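Local coordinates for protein TsrD (Streptomyces laurentii, PDB 5X7L) that is a SnoaL-like protein of the NTF2 superfamily, built as a curved antiparallel sheet packed against helices, at residues G23-L28 / A53-A58; T60-S65 / R87-I92; M82-R87 / F102-I107; L93-S98 / L127-Q132. All blocks are in the same frame, centred on the assembly; numbering follows the deposited sequence.

How the interactions relate
Interactions 2 and 3 bind the curved antiparallel sheet along strand 77-88: interaction 2 joins its end to strand 61-74, interaction 3 joins its second half to strand 101-113, and they share Arg87. Both depend on backbone hydrogen bonds. Interactions 1 and 4 each set a loop against a helix with no hydrogen bond between their segments; interaction 1 rests on apolar contact, interaction 4 on apolar contact and a CH-pi contact to His130. Interaction 4 is buried, whereas interactions 1, 2 and 3 are partly buried. Trp57 links interaction 1 to interactions 2 and 3, packing on Leu64, Ile92 and Phe84. Gln88 reaches Ser98 and Gln132 reaches Ser103 N, tying interaction 4 to interactions 2 and 3.

Interaction 1: residues G23-L28 / A53-A58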
# COMPACT_ATOMS: atom_id res chain seq x y z
N GLY B 23 0.24 -11.20 -20.38
CA GLY B 23 1.31 -12.15 -20.09
C GLY B 23 2.46 -12.02 -21.08
O GLY B 23 3.02 -13.03 -21.51
N ASP B 24 2.78 -10.79 -21.44
CA ASP B 24 3.80 -10.50 -22.45
C ASP B 24 4.87 -9.61 -21.82
O ASP B 24 4.68 -8.40 -21.71
CB ASP B 24 3.16 -9.81 -23.66
CG ASP B 24 4.15 -9.54 -24.79
OD1 ASP B 24 5.36 -9.75 -24.61
OD2 ASP B 24 3.70 -9.12 -25.88
N PRO B 25 5.99 -10.22 -21.41
CA PRO B 25 7.05 -9.44 -20.76
C PRO B 25 7.62 -8.31 -21.61
O PRO B 25 8.22 -7.40 -21.06
CB PRO B 25 8.14 -10.49 -20.48
CG PRO B 25 7.41 -11.78 -20.41
CD PRO B 25 6.31 -11.66 -21.43
N ARG B 26 7.43 -8.34 -22.93
CA ARG B 26 7.99 -7.29 -23.79
C ARG B 26 7.45 -5.90 -23.45
O ARG B 26 8.15 -4.90 -23.64
CB ARG B 26 7.75 -7.60 -25.26
CG ARG B 26 8.50 -8.83 -25.76
CD ARG B 26 8.14 -9.17 -27.18
NE ARG B 26 6.73 -9.53 -27.29
CZ ARG B 26 6.14 -9.96 -28.40
NH1 ARG B 26 6.84 -10.11 -29.52
NH2 ARG B 26 4.85 -10.26 -28.38
N HIS B 27 6.23 -5.82 -22.93
CA HIS B 27 5.70 -4.53 -22.49
C HIS B 27 6.58 -3.88 -21.41
O HIS B 27 6.62 -2.65 -21.31
CB HIS B 27 4.28 -4.69 -21.96
CG HIS B 27 3.26 -4.75 -23.04
ND1 HIS B 27 2.94 -3.66 -23.82
CD2 HIS B 27 2.47 -5.76 -23.47
CE1 HIS B 27 2.00 -4.00 -24.69
NE2 HIS B 27 1.70 -5.27 -24.50
N LEU B 28 7.26 -4.69 -20.61
CA LEU B 28 8.14 -4.16 -19.57
C LEU B 28 9.31 -3.37 -20.14
O LEU B 28 9.86 -2.50 -19.46
CB LEU B 28 8.67 -5.28 -18.68
CG LEU B 28 7.61 -6.07 -17.91
CD1 LEU B 28 8.28 -7.11 -17.03
CD2 LEU B 28 6.73 -5.14 -17.07
N ALA B 53 8.74 -12.55 -13.06
CA ALA B 53 7.45 -12.41 -12.37
C ALA B 53 6.28 -12.55 -13.35
O ALA B 53 5.31 -13.25 -13.06
CB ALA B 53 7.37 -11.08 -11.64
N ILE B 54 6.39 -11.91 -14.52
CA ILE B 54 5.34 -12.01 -15.54
C ILE B 54 5.12 -13.47 -15.93
O ILE B 54 3.98 -13.93 -16.00
CB ILE B 54 5.68 -11.20 -16.82
CG1 ILE B 54 5.76 -9.70 -16.51
CG2 ILE B 54 4.65 -11.46 -17.92
CD1 ILE B 54 4.51 -9.10 -15.92
N ARG B 55 6.20 -14.20 -16.18
CA ARG B 55 6.10 -15.60 -16.57
C ARG B 55 5.47 -16.44 -15.47
O ARG B 55 4.65 -17.32 -15.74
CB ARG B 55 7.47 -16.16 -16.94
CG ARG B 55 8.10 -15.50 -18.15
CD ARG B 55 9.26 -16.32 -18.70
NE ARG B 55 10.31 -16.51 -17.70
CZ ARG B 55 11.29 -15.65 -17.45
NH1 ARG B 55 11.37 -14.51 -18.12
NH2 ARG B 55 12.19 -15.93 -16.51
N ARG B 56 5.83 -16.15 -14.22
CA ARG B 56 5.28 -16.89 -13.08
C ARG B 56 3.77 -16.67 -12.94
O ARG B 56 3.02 -17.63 -12.78
CB ARG B 56 5.98 -16.49 -11.78
CG ARG B 56 5.37 -17.10 -10.53
CD ARG B 56 6.20 -16.82 -9.29
NE ARG B 56 6.43 -15.39 -9.08
CZ ARG B 56 5.55 -14.54 -8.56
NH1 ARG B 56 4.35 -14.96 -8.18
NH2 ARG B 56 5.87 -13.26 -8.42
N TRP B 57 3.34 -15.42 -13.01
CA TRP B 57 1.91 -15.12 -12.91
C TRP B 57 1.12 -15.74 -14.05
O TRP B 57 0.01 -16.24 -13.85
CB TRP B 57 1.66 -13.62 -12.88
CG TRP B 57 2.09 -12.93 -11.62
CD1 TRP B 57 3.01 -11.92 -11.52
CD2 TRP B 57 1.63 -13.19 -10.29
NE1 TRP B 57 3.14 -11.54 -10.21
CE2 TRP B 57 2.31 -12.30 -9.43
CE3 TRP B 57 0.71 -14.09 -9.73
CZ2 TRP B 57 2.10 -12.28 -8.05
CZ3 TRP B 57 0.50 -14.07 -8.36
CH2 TRP B 57 1.19 -13.17 -7.54
N ALA B 58 1.70 -15.72 -15.25
CA ALA B 58 1.06 -16.30 -16.43
C ALA B 58 0.81 -17.80 -16.28
O ALA B 58 -0.11 -18.34 -16.90
CB ALA B 58 1.89 -16.02 -17.68
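Ile54, on helix 47-60, meets the 23-28 loop with both branches of its side chain: CG2 touches Pro25 and Gly23, CG1 touches Leu28. Its CB lies 4.0 Å from Pro25 CG. From there the chain forks. CG2 stands anti to the backbone N and carries one branch to the loop, where it comes within 3.7 Å of Pro25 CG and 3.9 Å of Gly23 C. CG1, anti to the carbonyl carbon at chi1 -63°, takes the other branch to Leu28, whose CD1 is 3.7 Å away. The Leu28 and Ile54 side chains reach toward each other, tip to tip, while Pro25 is touched on its ring at CG and CD. Helix 6-22 ends just before the loop in a Schellman motif: Gly23, with positive phi, is the C-prime residue, Gly23 N bonds to Tyr20 O and Asp24 N to Ala19 O. An Asx turn follows, with Arg26 N donating to Asp24 OD1 at 3.0 Å. Arg26 also grips the Asp24 carboxylate side-on, with NE on OD1 and NH2 on OD2 at 3.0 Å. Helix 6-22 adds Tyr20 beside Ile54 and Ala19 beside Leu28.

Interaction 2: residues T60-S65 / R87-I92; sequences TVEDLS and RQVGPI
Thr60 O is gripped by two successive backbone donors, Val89 N at 2.8 Å and Gly90 N at 3.1 Å. Both reach it from the same face of the carbonyl plane; the Val89 bond is the straighter, 164° at the hydrogen against 140°. The turn at 89-90 therefore curls round the last residue of helix 47-60. Beyond it the chains pair as antiparallel strands: Val61 and Gln88 form a non-hydrogen-bonded pair, Glu62 and Arg87 a hydrogen-bonded one, with Glu62 N to Arg87 O and Arg87 N to Glu62 O both 2.8 Å. At Glu62 and Asp63 the chain turns a corner before Leu64. Thr60 CG2 comes to 3.5 Å from Pro91 O, and a water donates both to that carbonyl and to Thr60 OG1, which is also bonded to Arg56 O. On the face of Glu62 and Arg87, the Glu62 chain crosses Val89 at about a right angle, its CD 3.5 Å from Val89 CG1. On the other face Val61 CG2, anti to its own carbonyl carbon, meets Ile92 CD1 at 3.9 Å, again nearly perpendicular. Helix 47-60 runs into the contact at Thr60, its Trp57 touching Leu64 and Ile92, and on the far side of strand 77-88 runs strand 101-113, whose Phe102 packs on Val61.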
# COMPACT_ATOMS: atom_id res chain seq x y z
N THR B 60 0.57 -19.37 -13.05
CA THR B 60 -0.09 -19.70 -11.79
C THR B 60 -1.48 -19.07 -11.61
O THR B 60 -2.20 -19.41 -10.67
CB THR B 60 0.78 -19.30 -10.59
OG1 THR B 60 1.01 -17.89 -10.61
CG2 THR B 60 2.12 -20.04 -10.62
N VAL B 61 -1.84 -18.15 -12.51
CA VAL B 61 -3.13 -17.47 -12.46
C VAL B 61 -3.82 -17.56 -13.81
O VAL B 61 -3.21 -17.27 -14.84
CB VAL B 61 -2.97 -15.99 -12.06
CG1 VAL B 61 -4.32 -15.28 -12.08
CG2 VAL B 61 -2.33 -15.87 -10.69
N GLU B 62 -5.07 -17.99 -13.80
CA GLU B 62 -5.92 -17.94 -14.99
C GLU B 62 -6.83 -16.72 -14.90
O GLU B 62 -7.18 -16.28 -13.81
CB GLU B 62 -6.73 -19.22 -15.15
CG GLU B 62 -5.87 -20.39 -15.63
CD GLU B 62 -6.62 -21.71 -15.69
OE1 GLU B 62 -7.81 -21.76 -15.34
OE2 GLU B 62 -5.99 -22.72 -16.09
N ASP B 63 -7.23 -16.19 -16.06
CA ASP B 63 -8.09 -15.00 -16.12
C ASP B 63 -7.50 -13.85 -15.31
O ASP B 63 -8.22 -13.13 -14.61
CB ASP B 63 -9.50 -15.33 -15.63
CG ASP B 63 -10.49 -14.20 -15.88
OD1 ASP B 63 -10.39 -13.55 -16.94
OD2 ASP B 63 -11.34 -13.95 -15.01
N LEU B 64 -6.19 -13.67 -15.41
CA LEU B 64 -5.52 -12.61 -14.67
C LEU B 64 -6.04 -11.25 -15.12
O LEU B 64 -6.17 -10.98 -16.32
CB LEU B 64 -4.00 -12.69 -14.88
CG LEU B 64 -3.14 -11.76 -14.02
CD1 LEU B 64 -1.77 -12.38 -13.80
CD2 LEU B 64 -2.99 -10.38 -14.65
N SER B 65 -6.35 -10.40 -14.15
CA SER B 65 -6.71 -9.01 -14.44
C SER B 65 -5.99 -8.08 -13.48
O SER B 65 -6.03 -8.26 -12.26
CB SER B 65 -8.22 -8.81 -14.34
OG SER B 65 -8.56 -7.45 -14.58
N ARG B 87 -7.92 -16.50 -11.10
CA ARG B 87 -8.14 -17.80 -10.48
C ARG B 87 -6.80 -18.47 -10.25
O ARG B 87 -6.00 -18.59 -11.18
CB ARG B 87 -9.03 -18.70 -11.34
CG ARG B 87 -9.41 -19.99 -10.63
CD ARG B 87 -10.34 -20.86 -11.45
NE ARG B 87 -11.64 -20.23 -11.69
CZ ARG B 87 -12.65 -20.20 -10.82
NH1 ARG B 87 -12.53 -20.76 -9.62
NH2 ARG B 87 -13.79 -19.61 -11.17
N GLN B 88 -6.55 -18.90 -9.02
CA GLN B 88 -5.29 -19.54 -8.68
C GLN B 88 -5.24 -20.97 -9.20
O GLN B 88 -6.04 -21.81 -8.78
CB GLN B 88 -5.06 -19.55 -7.17
CG GLN B 88 -3.76 -20.26 -6.82
CD GLN B 88 -3.57 -20.48 -5.33
OE1 GLN B 88 -4.54 -20.62 -4.58
NE2 GLN B 88 -2.31 -20.54 -4.90
N VAL B 89 -4.28 -21.26 -10.07
CA VAL B 89 -4.08 -22.63 -10.57
C VAL B 89 -2.67 -23.17 -10.31
O VAL B 89 -2.38 -24.32 -10.64
CB VAL B 89 -4.41 -22.72 -12.08
CG1 VAL B 89 -5.87 -22.36 -12.33
CG2 VAL B 89 -3.47 -21.85 -12.91
N GLY B 90 -1.81 -22.35 -9.73
CA GLY B 90 -0.48 -22.78 -9.31
C GLY B 90 -0.14 -22.14 -7.97
O GLY B 90 -0.89 -21.30 -7.49
N PRO B 91 0.99 -22.54 -7.36
CA PRO B 91 1.36 -21.96 -6.07
C PRO B 91 1.58 -20.46 -6.16
O PRO B 91 2.20 -19.98 -7.11
CB PRO B 91 2.68 -22.68 -5.73
CG PRO B 91 2.67 -23.92 -6.55
CD PRO B 91 1.95 -23.55 -7.82
N ILE B 92 1.07 -19.73 -5.18
CA ILE B 92 1.24 -18.28 -5.11
C ILE B 92 1.77 -17.91 -3.73
O ILE B 92 1.07 -18.08 -2.73
CB ILE B 92 -0.08 -17.53 -5.36
CG1 ILE B 92 -0.56 -17.75 -6.80
CG2 ILE B 92 0.10 -16.03 -5.08
CD1 ILE B 92 -1.94 -17.19 -7.07
O HOH W 1 2.69 -17.24 -8.41

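Interaction 3: residues M82-R87 / F102-I107; sequences MTFSGR and FSVGLI
Phe102 lays its ring across the backbone of Gly86, the glycine hollow of the opposite strand. Its CG sits between the backbone N and the carbonyl carbon (chi1 65°), and from there the ring extends over the neighbouring chain; Gly86 N lies 3.7 Å above the ring plane, over its centre, and CD1 is 3.4 Å from Gly86 O. The rim of the same ring presses on a second aromatic: Phe102 CE2 stands over one face of Phe84, 3.7 Å from Phe84 CE2, with the planes inclined at 59°, neither stacked nor perpendicular. Val104 CG2 lies at the edge of the Phe84 ring, near its plane. Leu106 is the next bump. Its CD2 fits into the notch between Met82 CB and Phe84 CB, 3.9 Å and 3.7 Å away, while its CD1 meets the CE of Met82, a selenomethionine in the model, at 3.7 Å. The opposite face is shallower and more polar: Ser85 CB faces Ser103 CB at 3.8 Å, Thr83 pairs with Gly105, and Thr83 CG2 touches Ser103 OG. Six backbone hydrogen bonds join Met82 to Leu106, Phe84 to Val104 and Gly86 to Phe102, and the segment axes run antiparallel at 159°. On the large-residue face, Phe84 meets Trp57 edge-to-face, Met82 packs on helix 6-22, and Phe102 and Val104 pack on helix 126-132. A curved antiparallel sheet with its apolar face turned to the helices is the arrangement of the NTF2-like fold, to which the SnoaL-like family belongs.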
# COMPACT_ATOMS: atom_id res chain seq x y z
N MSE B 82 -3.93 -0.34 -7.49
CA MSE B 82 -4.42 -1.32 -8.46
C MSE B 82 -5.22 -2.41 -7.79
O MSE B 82 -5.16 -2.60 -6.57
CB MSE B 82 -3.23 -1.93 -9.22
CG MSE B 82 -2.53 -0.90 -10.10
SE MSE B 82 -0.88 -1.57 -10.90
CE MSE B 82 0.25 -1.41 -9.32
N THR B 83 -5.98 -3.13 -8.62
CA THR B 83 -6.72 -4.31 -8.21
C THR B 83 -6.23 -5.49 -9.04
O THR B 83 -6.13 -5.40 -10.27
CB THR B 83 -8.24 -4.12 -8.40
OG1 THR B 83 -8.69 -3.06 -7.55
CG2 THR B 83 -9.00 -5.39 -8.03
N PHE B 84 -5.92 -6.59 -8.37
CA PHE B 84 -5.32 -7.78 -8.96
C PHE B 84 -6.24 -8.96 -8.71
O PHE B 84 -6.54 -9.27 -7.55
CB PHE B 84 -3.94 -7.99 -8.33
CG PHE B 84 -3.21 -9.22 -8.81
CD1 PHE B 84 -3.00 -9.45 -10.16
CD2 PHE B 84 -2.67 -10.11 -7.89
CE1 PHE B 84 -2.30 -10.57 -10.58
CE2 PHE B 84 -1.97 -11.22 -8.30
CZ PHE B 84 -1.78 -11.45 -9.65
N SER B 85 -6.72 -9.60 -9.77
CA SER B 85 -7.68 -10.68 -9.63
C SER B 85 -7.41 -11.80 -10.63
O SER B 85 -6.66 -11.63 -11.60
CB SER B 85 -9.11 -10.17 -9.81
OG SER B 85 -9.32 -9.69 -11.13
N GLY B 86 -8.04 -12.94 -10.39
CA GLY B 86 -7.88 -14.10 -11.25
C GLY B 86 -8.30 -15.36 -10.54
O GLY B 86 -8.96 -15.31 -9.50
N ARG B 87 -7.92 -16.50 -11.10
CA ARG B 87 -8.14 -17.80 -10.48
C ARG B 87 -6.80 -18.47 -10.25
O ARG B 87 -6.00 -18.59 -11.18
CB ARG B 87 -9.03 -18.70 -11.34
CG ARG B 87 -9.41 -19.99 -10.63
CD ARG B 87 -10.34 -20.86 -11.45
NE ARG B 87 -11.64 -20.23 -11.69
CZ ARG B 87 -12.65 -20.20 -10.82
NH1 ARG B 87 -12.53 -20.76 -9.62
NH2 ARG B 87 -13.79 -19.61 -11.17
N PHE B 102 -9.70 -14.94 -6.69
CA PHE B 102 -9.24 -13.95 -5.73
C PHE B 102 -9.33 -12.56 -6.36
O PHE B 102 -9.34 -12.42 -7.58
CB PHE B 102 -7.79 -14.22 -5.29
CG PHE B 102 -6.78 -14.10 -6.40
CD1 PHE B 102 -6.46 -15.19 -7.19
CD2 PHE B 102 -6.17 -12.88 -6.67
CE1 PHE B 102 -5.54 -15.08 -8.22
CE2 PHE B 102 -5.25 -12.76 -7.70
CZ PHE B 102 -4.94 -13.86 -8.48
N SER B 103 -9.40 -11.55 -5.50
CA SER B 103 -9.30 -10.16 -5.92
C SER B 103 -8.75 -9.38 -4.74
O SER B 103 -9.37 -9.36 -3.68
CB SER B 103 -10.66 -9.61 -6.36
OG SER B 103 -10.52 -8.26 -6.79
N VAL B 104 -7.58 -8.78 -4.92
CA VAL B 104 -6.94 -8.03 -3.85
C VAL B 104 -6.40 -6.70 -4.35
O VAL B 104 -6.08 -6.53 -5.52
CB VAL B 104 -5.78 -8.82 -3.19
CG1 VAL B 104 -6.31 -10.04 -2.46
CG2 VAL B 104 -4.73 -9.21 -4.22
N GLY B 105 -6.29 -5.75 -3.42
CA GLY B 105 -5.73 -4.46 -3.72
C GLY B 105 -4.24 -4.41 -3.46
O GLY B 105 -3.70 -5.17 -2.65
N LEU B 106 -3.57 -3.50 -4.17
CA LEU B 106 -2.16 -3.23 -3.93
C LEU B 106 -1.89 -1.78 -4.26
O LEU B 106 -2.66 -1.14 -5.00
CB LEU B 106 -1.28 -4.16 -4.77
CG LEU B 106 -1.42 -4.04 -6.30
CD1 LEU B 106 -0.10 -4.28 -7.01
CD2 LEU B 106 -2.51 -4.95 -6.86
N ILE B 107 -0.82 -1.25 -3.69
CA ILE B 107 -0.32 0.07 -4.05
C ILE B 107 1.17 -0.05 -4.30
O ILE B 107 1.91 -0.53 -3.44
CB ILE B 107 -0.60 1.12 -2.96
CG1 ILE B 107 -2.10 1.22 -2.68
CG2 ILE B 107 -0.03 2.47 -3.39
CD1 ILE B 107 -2.45 2.08 -1.47

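Interaction 4: residues L93-S98 / L127-Q132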
# COMPACT_ATOMS: atom_id res chain seq x y z
N LEU B 93 3.00 -17.41 -3.68
CA LEU B 93 3.60 -16.90 -2.44
C LEU B 93 3.44 -17.87 -1.26
O LEU B 93 3.07 -17.46 -0.16
CB LEU B 93 3.00 -15.54 -2.09
CG LEU B 93 3.09 -14.48 -3.20
CD1 LEU B 93 2.28 -13.25 -2.82
CD2 LEU B 93 4.54 -14.10 -3.49
N GLY B 94 3.72 -19.15 -1.51
CA GLY B 94 3.65 -20.16 -0.47
C GLY B 94 2.28 -20.81 -0.29
O GLY B 94 2.15 -21.75 0.49
N ILE B 95 1.28 -20.31 -1.01
CA ILE B 95 -0.08 -20.86 -0.94
C ILE B 95 -0.26 -21.92 -2.02
O ILE B 95 -0.16 -21.60 -3.21
CB ILE B 95 -1.15 -19.76 -1.15
CG1 ILE B 95 -0.94 -18.60 -0.17
CG2 ILE B 95 -2.55 -20.35 -1.01
CD1 ILE B 95 -1.73 -17.35 -0.53
N PRO B 96 -0.54 -23.17 -1.63
CA PRO B 96 -0.77 -24.21 -2.63
C PRO B 96 -1.97 -23.89 -3.54
O PRO B 96 -2.88 -23.18 -3.12
CB PRO B 96 -1.05 -25.46 -1.79
CG PRO B 96 -0.41 -25.19 -0.47
CD PRO B 96 -0.57 -23.71 -0.26
N ALA B 97 -1.95 -24.40 -4.76
CA ALA B 97 -2.99 -24.10 -5.74
C ALA B 97 -4.38 -24.51 -5.24
O ALA B 97 -4.64 -25.68 -5.00
CB ALA B 97 -2.69 -24.79 -7.07
N SER B 98 -5.26 -23.52 -5.10
CA SER B 98 -6.60 -23.75 -4.53
C SER B 98 -7.69 -23.90 -5.57
O SER B 98 -8.78 -24.39 -5.27
CB SER B 98 -6.97 -22.58 -3.62
OG SER B 98 -7.15 -21.39 -4.38
N LEU B 127 -2.86 -10.69 3.42
CA LEU B 127 -3.74 -11.36 4.37
C LEU B 127 -5.06 -11.73 3.69
O LEU B 127 -5.55 -12.85 3.84
CB LEU B 127 -4.01 -10.47 5.60
CG LEU B 127 -4.88 -11.11 6.69
CD1 LEU B 127 -4.24 -12.37 7.26
CD2 LEU B 127 -5.16 -10.10 7.79
N GLY B 128 -5.61 -10.79 2.93
CA GLY B 128 -6.82 -11.04 2.15
C GLY B 128 -6.62 -12.14 1.12
O GLY B 128 -7.49 -12.97 0.91
N LEU B 129 -5.46 -12.13 0.46
CA LEU B 129 -5.14 -13.16 -0.52
C LEU B 129 -5.13 -14.55 0.13
O LEU B 129 -5.72 -15.49 -0.40
CB LEU B 129 -3.78 -12.87 -1.17
CG LEU B 129 -3.40 -13.78 -2.34
CD1 LEU B 129 -4.34 -13.59 -3.52
CD2 LEU B 129 -1.95 -13.52 -2.75
N HIS B 130 -4.48 -14.66 1.28
CA HIS B 130 -4.45 -15.92 2.03
C HIS B 130 -5.84 -16.39 2.42
O HIS B 130 -6.16 -17.57 2.32
CB HIS B 130 -3.58 -15.78 3.28
CG HIS B 130 -2.12 -15.96 3.03
ND1 HIS B 130 -1.36 -15.05 2.33
CD2 HIS B 130 -1.28 -16.97 3.37
CE1 HIS B 130 -0.11 -15.48 2.27
NE2 HIS B 130 -0.04 -16.64 2.88
N ARG B 131 -6.67 -15.46 2.88
CA ARG B 131 -8.03 -15.80 3.28
C ARG B 131 -8.87 -16.26 2.10
O ARG B 131 -9.59 -17.26 2.20
CB ARG B 131 -8.69 -14.61 3.99
CG ARG B 131 -8.26 -14.52 5.44
CD ARG B 131 -8.75 -13.26 6.13
NE ARG B 131 -8.32 -13.24 7.53
CZ ARG B 131 -8.26 -12.14 8.28
NH1 ARG B 131 -8.59 -10.96 7.77
NH2 ARG B 131 -7.86 -12.23 9.54
N GLN B 132 -8.78 -15.55 0.98
CA GLN B 132 -9.56 -15.91 -0.20
C GLN B 132 -9.13 -17.24 -0.80
O GLN B 132 -9.96 -17.99 -1.32
CB GLN B 132 -9.45 -14.81 -1.25
CG GLN B 132 -10.10 -13.51 -0.83
CD GLN B 132 -9.78 -12.39 -1.79
OE1 GLN B 132 -9.61 -12.62 -2.98
NE2 GLN B 132 -9.69 -11.17 -1.28
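The loop between strands 77-88 and 101-113 packs on the C-terminal helix 126-132 of this NTF2-like fold, Ile95 and Leu93 meeting His130 and Leu129. At the centre is a CH-pi contact. Ile95 CD1 stands 3.6 Å from the centroid of the His130 ring and only 7° off its normal, and is therefore directly over the face. CG1, one atom back along the chain, is also near the ring, 3.7 Å from His130 NE2, and the two side chains cross obliquely. In His130, chi1 -83° puts CG anti to the carbonyl carbon, and the end of the side chain comes close to Ile95. Leu129, the residue before it, fills in beside this pair. Its CG is 4.3 Å from Ile95 CD1, and its CD2 is 4.2 Å from CD1 of Leu93. The Ile95 tip is thus shared by an imidazole face and the branch point of a leucine. Leu129 also packs on Phe102 and Val104 of the sheet, which lets the helix serve loop and strand together. The second subunit adjoins the same helix, with its Leu127 against His130. No hydrogen bond crosses between loop and helix. His130 ND1 is instead bonded to Leu126 O one turn earlier, where the carbonyl can only accept, so ND1 should be the donor. The chemistry implies a division of labour: ND1 of the imidazole is used within its own helix, which would limit ring rotation, while the flat face is given to an apolar methyl group.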